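Local coordinates for protein digeranylgeranylglycerophospholipid reductase (Sulfolobus acidocaldarius, PDB 4OPC) that reduces the double bonds of the geranylgeranyl chains of archaeal membrane lipid precursors to saturated phytanyl chains, using a bound FAD, at residues A[275-280]-A[439-444]; A[383-388]-A[419-424]; A[23-28]-A[311-316]; A[425-430]-A[435-440]. All coordinates share one frame; numbering follows the deposited sequence.

Contact 1: A[275-280]-A[439-444]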
loop_
_atom_site.group_PDB
_atom_site.type_symbol
_atom_site.label_atom_id
_atom_site.label_comp_id
_atom_site.label_asym_id
_atom_site.label_seq_id
_atom_site.Cartn_x
_atom_site.Cartn_y
_atom_site.Cartn_z
ATOM N N PRO A 275 1.963 -1.334 9.232
ATOM C CA PRO A 275 0.853 -0.370 9.296
ATOM C C PRO A 275 0.942 0.553 10.511
ATOM O O PRO A 275 1.794 0.379 11.387
ATOM C CB PRO A 275 -0.394 -1.260 9.387
ATOM C CG PRO A 275 0.100 -2.597 9.850
ATOM C CD PRO A 275 1.527 -2.728 9.415
ATOM N N LEU A 276 0.063 1.555 10.555
ATOM C CA LEU A 276 -0.097 2.357 11.763
ATOM C C LEU A 276 -0.227 1.423 12.955
ATOM O O LEU A 276 -0.971 0.447 12.887
ATOM C CB LEU A 276 -1.399 3.153 11.679
ATOM C CG LEU A 276 -1.502 4.584 11.163
ATOM C CD1 LEU A 276 -2.868 5.140 11.577
ATOM C CD2 LEU A 276 -0.381 5.483 11.642
ATOM N N TYR A 277 0.486 1.715 14.041
ATOM C CA TYR A 277 0.467 0.836 15.207
ATOM C C TYR A 277 -0.947 0.558 15.700
ATOM O O TYR A 277 -1.262 -0.576 16.067
ATOM C CB TYR A 277 1.335 1.394 16.327
ATOM C CG TYR A 277 2.809 1.165 16.109
ATOM C CD1 TYR A 277 3.296 -0.106 15.830
ATOM C CD2 TYR A 277 3.714 2.215 16.164
ATOM C CE1 TYR A 277 4.652 -0.326 15.646
ATOM C CE2 TYR A 277 5.075 1.998 15.973
ATOM C CZ TYR A 277 5.521 0.730 15.707
ATOM O OH TYR A 277 6.871 0.498 15.516
ATOM N N THR A 278 -1.793 1.589 15.702
ATOM C CA THR A 278 -3.231 1.363 15.751
ATOM C C THR A 278 -3.916 2.087 14.607
ATOM O O THR A 278 -3.613 3.254 14.317
ATOM C CB THR A 278 -3.885 1.748 17.097
ATOM O OG1 THR A 278 -5.296 1.517 16.994
ATOM C CG2 THR A 278 -3.651 3.216 17.438
ATOM N N MET A 279 -4.846 1.386 13.967
ATOM C CA MET A 279 -5.657 1.939 12.890
ATOM C C MET A 279 -7.032 2.324 13.419
ATOM O O MET A 279 -7.919 2.698 12.648
ATOM C CB MET A 279 -5.775 0.926 11.744
ATOM C CG MET A 279 -4.406 0.614 11.126
ATOM S SD MET A 279 -4.411 -0.855 10.066
ATOM C CE MET A 279 -5.034 -0.177 8.544
ATOM N N ALA A 280 -7.203 2.269 14.741
ATOM C CA ALA A 280 -8.477 2.615 15.381
ATOM C C ALA A 280 -8.254 3.499 16.596
ATOM O O ALA A 280 -7.321 3.273 17.371
ATOM C CB ALA A 280 -9.223 1.350 15.804
ATOM N N ARG A 439 6.495 -0.426 22.067
ATOM C CA ARG A 439 7.887 -0.271 22.464
ATOM C C ARG A 439 8.689 -1.537 22.153
ATOM O O ARG A 439 9.845 -1.459 21.745
ATOM C CB ARG A 439 7.999 0.138 23.937
ATOM C CG ARG A 439 7.452 1.541 24.205
ATOM C CD ARG A 439 7.712 2.014 25.630
ATOM N NE ARG A 439 6.864 1.343 26.612
ATOM C CZ ARG A 439 5.654 1.764 26.970
ATOM N NH1 ARG A 439 5.136 2.852 26.419
ATOM N NH2 ARG A 439 4.957 1.090 27.876
ATOM N N GLU A 440 8.065 -2.699 22.313
ATOM C CA GLU A 440 8.716 -3.949 21.925
ATOM C C GLU A 440 9.025 -3.978 20.430
ATOM O O GLU A 440 10.115 -4.391 20.022
ATOM C CB GLU A 440 7.844 -5.156 22.268
ATOM C CG GLU A 440 7.728 -5.481 23.735
ATOM C CD GLU A 440 6.998 -6.791 23.954
ATOM O OE1 GLU A 440 5.763 -6.764 24.135
ATOM O OE2 GLU A 440 7.661 -7.849 23.924
ATOM N N VAL A 441 8.071 -3.547 19.614
ATOM C CA VAL A 441 8.265 -3.552 18.169
ATOM C C VAL A 441 9.362 -2.568 17.779
ATOM O O VAL A 441 10.262 -2.900 16.999
ATOM C CB VAL A 441 6.960 -3.206 17.416
ATOM C CG1 VAL A 441 7.231 -3.110 15.919
ATOM C CG2 VAL A 441 5.892 -4.254 17.706
ATOM N N ASP A 442 9.295 -1.364 18.344
ATOM C CA ASP A 442 10.312 -0.344 18.102
ATOM C C ASP A 442 11.699 -0.858 18.463
ATOM O O ASP A 442 12.659 -0.619 17.730
ATOM C CB ASP A 442 10.005 0.939 18.881
ATOM C CG ASP A 442 8.870 1.746 18.259
ATOM O OD1 ASP A 442 8.617 1.594 17.046
ATOM O OD2 ASP A 442 8.249 2.550 18.983
ATOM N N ASN A 443 11.807 -1.569 19.583
ATOM C CA ASN A 443 13.100 -2.126 19.977
ATOM C C ASN A 443 13.644 -3.141 18.969
ATOM O O ASN A 443 14.836 -3.134 18.653
ATOM C CB ASN A 443 13.050 -2.723 21.389
ATOM C CG ASN A 443 12.911 -1.665 22.463
ATOM O OD1 ASN A 443 13.141 -0.480 22.216
ATOM N ND2 ASN A 443 12.540 -2.088 23.669
ATOM N N VAL A 444 12.773 -4.003 18.456
ATOM C CA VAL A 444 13.182 -4.969 17.443
ATOM C C VAL A 444 13.725 -4.240 16.216
ATOM O O VAL A 444 14.768 -4.599 15.670
ATOM C CB VAL A 444 12.012 -5.894 17.034
ATOM C CG1 VAL A 444 12.365 -6.703 15.791
ATOM C CG2 VAL A 444 11.623 -6.802 18.186
#
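Y277 reaches from the loop 275-280 to helix 434-452, and its phenol ring meets V441 and D442 there, while the two backbones stay apart: the nearest CA atoms, those of Y277 and V441, are 9.4 Å from each other. The side chain can be followed outward. Its CB points at the helix, and with chi1 at -78° CG lies beside the backbone N and anti to the carbonyl carbon, which directs the ring toward the helix. CE1 of Y277 packs 3.8 Å from CG1 of V441; this methyl sits at the edge of the ring, near its plane, and the two side chains run past each other in opposite senses. CZ of Y277 comes to 3.5 Å from OD1 of D442. At the tip, OH of Y277 touches CG1 of V441 at 3.6 Å and donates a hydrogen bond of 2.6 Å to OD1 of D442. The carboxylate is turned 74° against the ring, and the hydroxyl comes to OD1 from above the carboxylate plane, 38° out of it. NE of R274 is hydrogen-bonded to the same OH, and its charge would probably polarise the hydroxyl and make it a stronger donor to D442. Y424 of helix 410-425 packs on both Y277 and V441. A buried tyrosine thus ties the connection between strand 261-271 of the large mixed sheet and edge strand 280-281 of the Rossmann-type sheet to the C-terminal helix.

Contact 2: A[383-388]-A[419-424]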
loop_
_atom_site.group_PDB
_atom_site.type_symbol
_atom_site.label_atom_id
_atom_site.label_comp_id
_atom_site.label_asym_id
_atom_site.label_seq_id
_atom_site.Cartn_x
_atom_site.Cartn_y
_atom_site.Cartn_z
ATOM N N LYS A 383 3.443 -14.431 2.359
ATOM C CA LYS A 383 3.188 -14.833 3.736
ATOM C C LYS A 383 4.076 -14.099 4.736
ATOM O O LYS A 383 3.800 -14.095 5.934
ATOM C CB LYS A 383 3.333 -16.347 3.889
ATOM C CG LYS A 383 2.469 -17.135 2.924
ATOM C CD LYS A 383 2.392 -18.600 3.314
ATOM C CE LYS A 383 1.600 -19.391 2.292
ATOM N NZ LYS A 383 1.479 -20.824 2.677
ATOM N N GLY A 384 5.127 -13.461 4.235
ATOM C CA GLY A 384 6.081 -12.769 5.085
ATOM C C GLY A 384 7.004 -13.719 5.815
ATOM O O GLY A 384 7.603 -13.365 6.827
ATOM N N ASP A 385 7.127 -14.933 5.296
ATOM C CA ASP A 385 7.948 -15.942 5.944
ATOM C C ASP A 385 9.228 -16.207 5.182
ATOM O O ASP A 385 9.232 -16.362 3.962
ATOM C CB ASP A 385 7.170 -17.246 6.107
ATOM C CG ASP A 385 6.033 -17.120 7.090
ATOM O OD1 ASP A 385 6.111 -16.242 7.975
ATOM O OD2 ASP A 385 5.064 -17.900 6.980
ATOM N N LEU A 386 10.326 -16.236 5.917
ATOM C CA LEU A 386 11.597 -16.660 5.373
ATOM C C LEU A 386 12.082 -17.730 6.327
ATOM O O LEU A 386 12.629 -17.422 7.383
ATOM C CB LEU A 386 12.577 -15.490 5.315
ATOM C CG LEU A 386 14.006 -15.829 4.892
ATOM C CD1 LEU A 386 14.005 -16.527 3.546
ATOM C CD2 LEU A 386 14.854 -14.568 4.845
ATOM N N HIS A 387 11.836 -18.988 5.976
ATOM C CA HIS A 387 12.055 -20.078 6.912
ATOM C C HIS A 387 13.541 -20.229 7.190
ATOM O O HIS A 387 14.358 -20.106 6.278
ATOM C CB HIS A 387 11.430 -21.377 6.397
ATOM C CG HIS A 387 9.950 -21.283 6.182
ATOM N ND1 HIS A 387 9.047 -21.260 7.223
ATOM C CD2 HIS A 387 9.219 -21.176 5.047
ATOM C CE1 HIS A 387 7.822 -21.159 6.738
ATOM N NE2 HIS A 387 7.899 -21.104 5.421
ATOM N N LEU A 388 13.875 -20.465 8.458
ATOM C CA LEU A 388 15.265 -20.586 8.899
ATOM C C LEU A 388 16.009 -21.613 8.054
ATOM O O LEU A 388 17.191 -21.447 7.756
ATOM C CB LEU A 388 15.327 -20.958 10.381
ATOM C CG LEU A 388 14.714 -19.956 11.366
ATOM C CD1 LEU A 388 14.837 -20.454 12.797
ATOM C CD2 LEU A 388 15.365 -18.585 11.220
ATOM N N LYS A 419 10.672 -12.978 14.534
ATOM C CA LYS A 419 10.439 -12.302 15.805
ATOM C C LYS A 419 9.361 -11.223 15.702
ATOM O O LYS A 419 8.459 -11.149 16.540
ATOM C CB LYS A 419 11.733 -11.683 16.334
ATOM C CG LYS A 419 11.537 -10.923 17.630
ATOM C CD LYS A 419 12.826 -10.775 18.414
ATOM C CE LYS A 419 12.544 -10.223 19.808
ATOM N NZ LYS A 419 13.782 -10.078 20.621
ATOM N N ILE A 420 9.455 -10.373 14.690
ATOM C CA ILE A 420 8.453 -9.332 14.541
ATOM C C ILE A 420 7.094 -9.937 14.159
ATOM O O ILE A 420 6.060 -9.480 14.640
ATOM C CB ILE A 420 8.924 -8.198 13.598
ATOM C CG1 ILE A 420 8.166 -6.901 13.889
ATOM C CG2 ILE A 420 8.801 -8.605 12.138
ATOM C CD1 ILE A 420 8.685 -5.708 13.104
ATOM N N LYS A 421 7.096 -10.998 13.355
ATOM C CA LYS A 421 5.836 -11.625 12.962
ATOM C C LYS A 421 5.113 -12.146 14.198
ATOM O O LYS A 421 3.902 -11.947 14.348
ATOM C CB LYS A 421 6.054 -12.759 11.962
ATOM C CG LYS A 421 4.765 -13.260 11.317
ATOM C CD LYS A 421 4.732 -12.963 9.830
ATOM C CE LYS A 421 3.551 -13.631 9.155
ATOM N NZ LYS A 421 3.636 -15.112 9.229
ATOM N N GLU A 422 5.870 -12.776 15.092
ATOM C CA GLU A 422 5.332 -13.282 16.352
ATOM C C GLU A 422 4.768 -12.169 17.239
ATOM O O GLU A 422 3.731 -12.354 17.871
ATOM C CB GLU A 422 6.389 -14.094 17.103
ATOM C CG GLU A 422 6.743 -15.401 16.418
ATOM C CD GLU A 422 7.866 -16.146 17.115
ATOM O OE1 GLU A 422 8.438 -15.597 18.081
ATOM O OE2 GLU A 422 8.177 -17.281 16.693
ATOM N N LEU A 423 5.450 -11.029 17.297
ATOM C CA LEU A 423 4.929 -9.891 18.042
ATOM C C LEU A 423 3.583 -9.467 17.472
ATOM O O LEU A 423 2.659 -9.148 18.220
ATOM C CB LEU A 423 5.891 -8.700 18.008
ATOM C CG LEU A 423 6.973 -8.658 19.086
ATOM C CD1 LEU A 423 7.922 -7.510 18.822
ATOM C CD2 LEU A 423 6.333 -8.513 20.459
ATOM N N TYR A 424 3.478 -9.445 16.145
ATOM C CA TYR A 424 2.219 -9.068 15.510
ATOM C C TYR A 424 1.123 -10.113 15.669
ATOM O O TYR A 424 -0.051 -9.753 15.784
ATOM C CB TYR A 424 2.433 -8.673 14.042
ATOM C CG TYR A 424 2.878 -7.246 13.925
ATOM C CD1 TYR A 424 4.154 -6.858 14.334
ATOM C CD2 TYR A 424 2.009 -6.266 13.460
ATOM C CE1 TYR A 424 4.558 -5.551 14.248
ATOM C CE2 TYR A 424 2.405 -4.946 13.369
ATOM C CZ TYR A 424 3.683 -4.591 13.764
ATOM O OH TYR A 424 4.075 -3.276 13.682
#
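NZ of K421 forms a salt bridge with OD1 of D385, a hydrogen bond of 3.0 Å in which the ammonium group approaches on the syn side of the carboxylate and 22° out of its plane. The other carboxylate oxygen, OD2 of D385, is farther from the same nitrogen at 3.9 Å, so the grip is one-sided. The two side chains cross at about a right angle. K421 gets there by a bent route: CG is anti to the backbone N (chi1 -169°), and the chain then turns at chi2 (114°) and again at chi4, which swings NZ over to the aspartate. These residues tie the turn between helices 374-383 and 388-397 to helix 410-425 within the C-terminal helical part of the reductase. At that turn G384 is the first residue to leave the helix, with positive phi, and H387 occupies the N-cap position of the next one. Packing completes the contact through the aliphatic part of the lysine: CE of K421 lies 3.3 Å from the carbonyl O of K383, and CD of K421 is 4.2 Å from O of G384. That glycine oxygen accepts a hydrogen bond from S347 of helix 332-357, on which K421 also rests.

Contact 3: A[23-28]-A[311-316]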
loop_
_atom_site.group_PDB
_atom_site.type_symbol
_atom_site.label_atom_id
_atom_site.label_comp_id
_atom_site.label_asym_id
_atom_site.label_seq_id
_atom_site.Cartn_x
_atom_site.Cartn_y
_atom_site.Cartn_z
ATOM N N TYR A 23 -18.310 0.484 -0.273
ATOM C CA TYR A 23 -18.967 -0.649 -0.900
ATOM C C TYR A 23 -19.322 -1.719 0.135
ATOM O O TYR A 23 -20.446 -2.225 0.165
ATOM C CB TYR A 23 -18.091 -1.234 -2.009
ATOM C CG TYR A 23 -18.794 -2.288 -2.814
ATOM C CD1 TYR A 23 -19.656 -1.940 -3.850
ATOM C CD2 TYR A 23 -18.618 -3.631 -2.534
ATOM C CE1 TYR A 23 -20.314 -2.907 -4.589
ATOM C CE2 TYR A 23 -19.270 -4.609 -3.270
ATOM C CZ TYR A 23 -20.113 -4.237 -4.294
ATOM O OH TYR A 23 -20.764 -5.198 -5.035
ATOM N N GLN A 24 -18.374 -2.029 1.010
ATOM C CA GLN A 24 -18.574 -3.064 2.018
ATOM C C GLN A 24 -19.610 -2.688 3.084
ATOM O O GLN A 24 -20.188 -3.570 3.711
ATOM C CB GLN A 24 -17.230 -3.443 2.672
ATOM C CG GLN A 24 -16.185 -3.980 1.702
ATOM C CD GLN A 24 -16.392 -5.425 1.314
ATOM O OE1 GLN A 24 -17.470 -5.993 1.503
ATOM N NE2 GLN A 24 -15.354 -6.035 0.757
ATOM N N LEU A 25 -19.825 -1.391 3.297
ATOM C CA LEU A 25 -20.825 -0.934 4.272
ATOM C C LEU A 25 -22.211 -0.748 3.675
ATOM O O LEU A 25 -23.177 -0.524 4.404
ATOM C CB LEU A 25 -20.388 0.372 4.929
ATOM C CG LEU A 25 -19.293 0.247 5.986
ATOM C CD1 LEU A 25 -18.703 1.619 6.274
ATOM C CD2 LEU A 25 -19.836 -0.398 7.243
ATOM N N SER A 26 -22.316 -0.861 2.354
ATOM C CA SER A 26 -23.559 -0.532 1.665
ATOM C C SER A 26 -24.620 -1.635 1.785
ATOM O O SER A 26 -24.328 -2.758 2.197
ATOM C CB SER A 26 -23.276 -0.196 0.195
ATOM O OG SER A 26 -22.918 -1.351 -0.544
ATOM N N ARG A 27 -25.856 -1.300 1.417
ATOM C CA ARG A 27 -27.004 -2.201 1.532
ATOM C C ARG A 27 -27.282 -2.683 2.954
ATOM O O ARG A 27 -27.851 -3.751 3.147
ATOM C CB ARG A 27 -26.874 -3.406 0.594
ATOM C CG ARG A 27 -27.204 -3.098 -0.838
ATOM C CD ARG A 27 -27.620 -4.330 -1.619
ATOM N NE ARG A 27 -27.987 -3.935 -2.974
ATOM C CZ ARG A 27 -28.041 -4.743 -4.021
ATOM N NH1 ARG A 27 -27.785 -6.038 -3.889
ATOM N NH2 ARG A 27 -28.380 -4.260 -5.210
ATOM N N ARG A 28 -26.915 -1.878 3.944
ATOM C CA ARG A 28 -27.124 -2.277 5.331
ATOM C C ARG A 28 -28.024 -1.353 6.147
ATOM O O ARG A 28 -28.254 -1.598 7.329
ATOM C CB ARG A 28 -25.783 -2.484 6.024
ATOM C CG ARG A 28 -25.112 -3.760 5.548
ATOM C CD ARG A 28 -23.711 -3.901 6.076
ATOM N NE ARG A 28 -23.114 -5.147 5.605
ATOM C CZ ARG A 28 -23.271 -6.325 6.199
ATOM N NH1 ARG A 28 -24.002 -6.430 7.303
ATOM N NH2 ARG A 28 -22.691 -7.401 5.692
ATOM N N CYS A 311 -11.862 -4.640 6.509
ATOM C CA CYS A 311 -11.739 -4.738 7.962
ATOM C C CYS A 311 -12.420 -3.566 8.648
ATOM O O CYS A 311 -13.005 -3.724 9.719
ATOM C CB CYS A 311 -10.269 -4.795 8.379
ATOM S SG CYS A 311 -9.450 -6.378 7.983
ATOM N N ALA A 312 -12.352 -2.386 8.037
ATOM C CA ALA A 312 -13.033 -1.233 8.604
ATOM C C ALA A 312 -14.536 -1.442 8.640
ATOM O O ALA A 312 -15.188 -1.151 9.646
ATOM C CB ALA A 312 -12.695 0.024 7.826
ATOM N N ALA A 313 -15.088 -1.940 7.542
ATOM C CA ALA A 313 -16.522 -2.187 7.483
ATOM C C ALA A 313 -16.935 -3.188 8.562
ATOM O O ALA A 313 -17.953 -3.001 9.248
ATOM C CB ALA A 313 -16.914 -2.685 6.115
ATOM N N LYS A 314 -16.147 -4.247 8.724
ATOM C CA LYS A 314 -16.455 -5.258 9.738
ATOM C C LYS A 314 -16.461 -4.670 11.149
ATOM O O LYS A 314 -17.364 -4.951 11.949
ATOM C CB LYS A 314 -15.442 -6.398 9.672
ATOM C CG LYS A 314 -15.798 -7.504 8.704
ATOM C CD LYS A 314 -14.784 -8.637 8.792
ATOM C CE LYS A 314 -14.584 -9.092 10.232
ATOM N NZ LYS A 314 -13.758 -10.330 10.318
ATOM N N ALA A 315 -15.457 -3.859 11.455
ATOM C CA ALA A 315 -15.321 -3.262 12.773
ATOM C C ALA A 315 -16.461 -2.286 13.050
ATOM O O ALA A 315 -16.988 -2.219 14.167
ATOM C CB ALA A 315 -13.970 -2.559 12.891
ATOM N N ILE A 316 -16.841 -1.530 12.029
ATOM C CA ILE A 316 -17.906 -0.549 12.170
ATOM C C ILE A 316 -19.247 -1.226 12.406
ATOM O O ILE A 316 -20.011 -0.809 13.283
ATOM C CB ILE A 316 -17.937 0.379 10.950
ATOM C CG1 ILE A 316 -16.739 1.320 11.024
ATOM C CG2 ILE A 316 -19.236 1.179 10.889
ATOM C CD1 ILE A 316 -16.454 2.048 9.734
#
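L25 and Q24 press against A313 and I316 where helix 16-25 meets helix 302-322. Helix 16-25 is the first helix of the Rossmann-type FAD-binding fold, following strand 9-12 and a glycine-rich turn that fits the GxGxxG pattern; the contact lies away from the cofactor, the side chain of Q24 about 13 Å from the bound dihydroflavine-adenine dinucleotide. Between the two segments the interactions are apolar. A313, small and facing the other helix, lets the backbones approach to 5.5 Å between its CA and that of L25. CB of Q24 lies 3.5 Å from CB of A313. CG of L25, beside the backbone N and anti to the carbonyl carbon (chi1 -76°), sits 3.8 Å from CB of A313, which brings CD2 of L25 to 4.0 Å from CG2 of I316; leucine and isoleucine cross at about a right angle. An alanine in place of L25 would remove CG and both methyls and would probably leave a gap beside A313 and I316 at this buried junction. Polar bonds lie within or beyond the segments. NE2 of Q24 is hydrogen-bonded to O of L60. O of Y23 accepts from N of S26 and also from OG of S26, the hydroxyl at 2.7 Å and tilted 20° from the carbonyl plane.

Contact 4: A[425-430]-A[435-440]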
loop_
_atom_site.group_PDB
_atom_site.type_symbol
_atom_site.label_atom_id
_atom_site.label_comp_id
_atom_site.label_asym_id
_atom_site.label_seq_id
_atom_site.Cartn_x
_atom_site.Cartn_y
_atom_site.Cartn_z
ATOM N N LEU A 425 1.493 -11.389 15.697
ATOM C CA LEU A 425 0.524 -12.448 15.985
ATOM C C LEU A 425 0.020 -12.354 17.427
ATOM O O LEU A 425 -1.025 -12.911 17.774
ATOM C CB LEU A 425 1.112 -13.830 15.688
ATOM C CG LEU A 425 1.480 -14.040 14.213
ATOM C CD1 LEU A 425 2.007 -15.444 13.962
ATOM C CD2 LEU A 425 0.294 -13.738 13.306
ATOM N N ASN A 426 0.755 -11.624 18.259
ATOM C CA ASN A 426 0.321 -11.327 19.622
ATOM C C ASN A 426 -0.051 -9.854 19.781
ATOM O O ASN A 426 0.225 -9.236 20.811
ATOM C CB ASN A 426 1.405 -11.714 20.627
ATOM C CG ASN A 426 1.626 -13.211 20.692
ATOM O OD1 ASN A 426 0.785 -13.951 21.202
ATOM N ND2 ASN A 426 2.761 -13.666 20.173
ATOM N N TYR A 427 -0.676 -9.296 18.748
ATOM C CA TYR A 427 -1.140 -7.922 18.784
ATOM C C TYR A 427 -2.018 -7.698 20.025
ATOM O O TYR A 427 -2.820 -8.560 20.374
ATOM C CB TYR A 427 -1.919 -7.599 17.500
ATOM C CG TYR A 427 -2.246 -6.130 17.400
ATOM C CD1 TYR A 427 -1.352 -5.237 16.811
ATOM C CD2 TYR A 427 -3.424 -5.626 17.944
ATOM C CE1 TYR A 427 -1.632 -3.880 16.755
ATOM C CE2 TYR A 427 -3.708 -4.280 17.897
ATOM C CZ TYR A 427 -2.819 -3.412 17.299
ATOM O OH TYR A 427 -3.116 -2.074 17.256
ATOM N N PRO A 428 -1.863 -6.536 20.691
ATOM C CA PRO A 428 -2.596 -6.227 21.926
ATOM C C PRO A 428 -4.097 -6.406 21.760
ATOM O O PRO A 428 -4.655 -5.942 20.771
ATOM C CB PRO A 428 -2.312 -4.741 22.151
ATOM C CG PRO A 428 -1.095 -4.442 21.396
ATOM C CD PRO A 428 -0.938 -5.458 20.304
ATOM N N ARG A 429 -4.744 -7.057 22.718
ATOM C CA ARG A 429 -6.175 -7.315 22.611
ATOM C C ARG A 429 -7.014 -6.107 23.013
ATOM O O ARG A 429 -8.217 -6.085 22.786
ATOM C CB ARG A 429 -6.565 -8.537 23.443
ATOM C CG ARG A 429 -5.828 -9.810 23.059
ATOM C CD ARG A 429 -5.946 -10.091 21.568
ATOM N NE ARG A 429 -7.337 -10.147 21.131
ATOM C CZ ARG A 429 -7.744 -10.691 19.987
ATOM N NH1 ARG A 429 -6.862 -11.238 19.159
ATOM N NH2 ARG A 429 -9.035 -10.695 19.676
ATOM N N SER A 430 -6.373 -5.112 23.614
ATOM C CA SER A 430 -7.062 -3.894 24.012
ATOM C C SER A 430 -6.092 -2.715 23.928
ATOM O O SER A 430 -4.884 -2.913 23.899
ATOM C CB SER A 430 -7.613 -4.034 25.429
ATOM O OG SER A 430 -6.607 -3.753 26.378
ATOM N N GLY A 435 0.875 0.592 24.173
ATOM C CA GLY A 435 2.148 1.242 24.428
ATOM C C GLY A 435 3.300 0.282 24.657
ATOM O O GLY A 435 4.360 0.398 24.033
ATOM N N SER A 436 3.104 -0.673 25.557
ATOM C CA SER A 436 4.174 -1.619 25.858
ATOM C C SER A 436 4.504 -2.484 24.642
ATOM O O SER A 436 5.667 -2.785 24.387
ATOM C CB SER A 436 3.832 -2.480 27.079
ATOM O OG SER A 436 2.635 -3.208 26.880
ATOM N N TRP A 437 3.482 -2.859 23.881
ATOM C CA TRP A 437 3.685 -3.647 22.671
ATOM C C TRP A 437 4.442 -2.842 21.613
ATOM O O TRP A 437 5.407 -3.341 21.016
ATOM C CB TRP A 437 2.337 -4.130 22.140
ATOM C CG TRP A 437 2.402 -4.824 20.814
ATOM C CD1 TRP A 437 2.652 -6.151 20.591
ATOM C CD2 TRP A 437 2.208 -4.230 19.532
ATOM N NE1 TRP A 437 2.612 -6.414 19.241
ATOM C CE2 TRP A 437 2.348 -5.252 18.569
ATOM C CE3 TRP A 437 1.907 -2.936 19.102
ATOM C CZ2 TRP A 437 2.215 -5.015 17.200
ATOM C CZ3 TRP A 437 1.777 -2.701 17.746
ATOM C CH2 TRP A 437 1.933 -3.735 16.812
ATOM N N ARG A 438 4.015 -1.598 21.395
ATOM C CA ARG A 438 4.683 -0.711 20.450
ATOM C C ARG A 438 6.172 -0.552 20.783
ATOM O O ARG A 438 7.015 -0.549 19.879
ATOM C CB ARG A 438 3.983 0.654 20.424
ATOM C CG ARG A 438 4.611 1.687 19.495
ATOM C CD ARG A 438 3.808 2.991 19.517
ATOM N NE ARG A 438 3.760 3.553 20.863
ATOM C CZ ARG A 438 2.661 3.990 21.471
ATOM N NH1 ARG A 438 1.480 3.958 20.861
ATOM N NH2 ARG A 438 2.743 4.474 22.703
ATOM N N ARG A 439 6.495 -0.426 22.067
ATOM C CA ARG A 439 7.887 -0.271 22.464
ATOM C C ARG A 439 8.689 -1.537 22.153
ATOM O O ARG A 439 9.845 -1.459 21.745
ATOM C CB ARG A 439 7.999 0.138 23.937
ATOM C CG ARG A 439 7.452 1.541 24.205
ATOM C CD ARG A 439 7.712 2.014 25.630
ATOM N NE ARG A 439 6.864 1.343 26.612
ATOM C CZ ARG A 439 5.654 1.764 26.970
ATOM N NH1 ARG A 439 5.136 2.852 26.419
ATOM N NH2 ARG A 439 4.957 1.090 27.876
ATOM N N GLU A 440 8.065 -2.699 22.313
ATOM C CA GLU A 440 8.716 -3.949 21.925
ATOM C C GLU A 440 9.025 -3.978 20.430
ATOM O O GLU A 440 10.115 -4.391 20.022
ATOM C CB GLU A 440 7.844 -5.156 22.268
ATOM C CG GLU A 440 7.728 -5.481 23.735
ATOM C CD GLU A 440 6.998 -6.791 23.954
ATOM O OE1 GLU A 440 5.763 -6.764 24.135
ATOM O OE2 GLU A 440 7.661 -7.849 23.924
#
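W437 faces P428 across a short connection, with 6.8 Å between their CA atoms. In the loop 425-430 Y427 and P428 are extended, whereas 435-440 is regular helix. The indole carries the meeting: with CG anti to the backbone N (chi1 174°), it projects from the helix onto the loop. Over the five-membered ring lies CD of P428, a CH-pi contact 3.4 Å from the ring centroid and 11° off the ring normal. CG of P428 also packs on CB of W437 at 3.5 Å. On that same face, over the benzo half, Y427 makes an edge-to-face (T-shaped) pair, its ring edge directed at the indole; the centroids are 4.7 Å apart and the planes lie at 65°, with CE1 of Y427 3.6 Å from CH2 of W437. The loop closes an antiparallel alpha-alpha hairpin of helices 410-425 and 434-452 in the C-terminal part. NE1 of W437 donates to the carbonyl of L423 in the preceding helix, and Y424 there forms a second edge-to-face pair with the indole. Replacing the tryptophan by an alanine would probably leave P428 and Y427 without the surface they pack on and the L423 carbonyl without its donor. OH of Y427 is hydrogen-bonded to O of Y277, and ND2 of N426 bonds back to O of E422.

Contacts 1, 2 and 4 all engage the C-terminal helices, contact 1 from a loop between two sheets, whereas contact 3 lies in the Rossmann-type part, its centre 25 to 29 Å from the other three. Contacts 1 and 4 share helix 434-452 and lie 7 Å apart between centres; helix 410-425 of contact 2 comes just before it in the chain. Chemistry follows place. Buried contact 3 rests on aliphatic packing between helices, and buried contact 4 on the indole face, met by a tyrosine edge and a proline CD. Contact 1, also largely buried, combines one edge contact with a single hydrogen bond to a partly exposed carboxylate. Contact 2, the most open, depends on a salt bridge and is the one nearest the bound lipid.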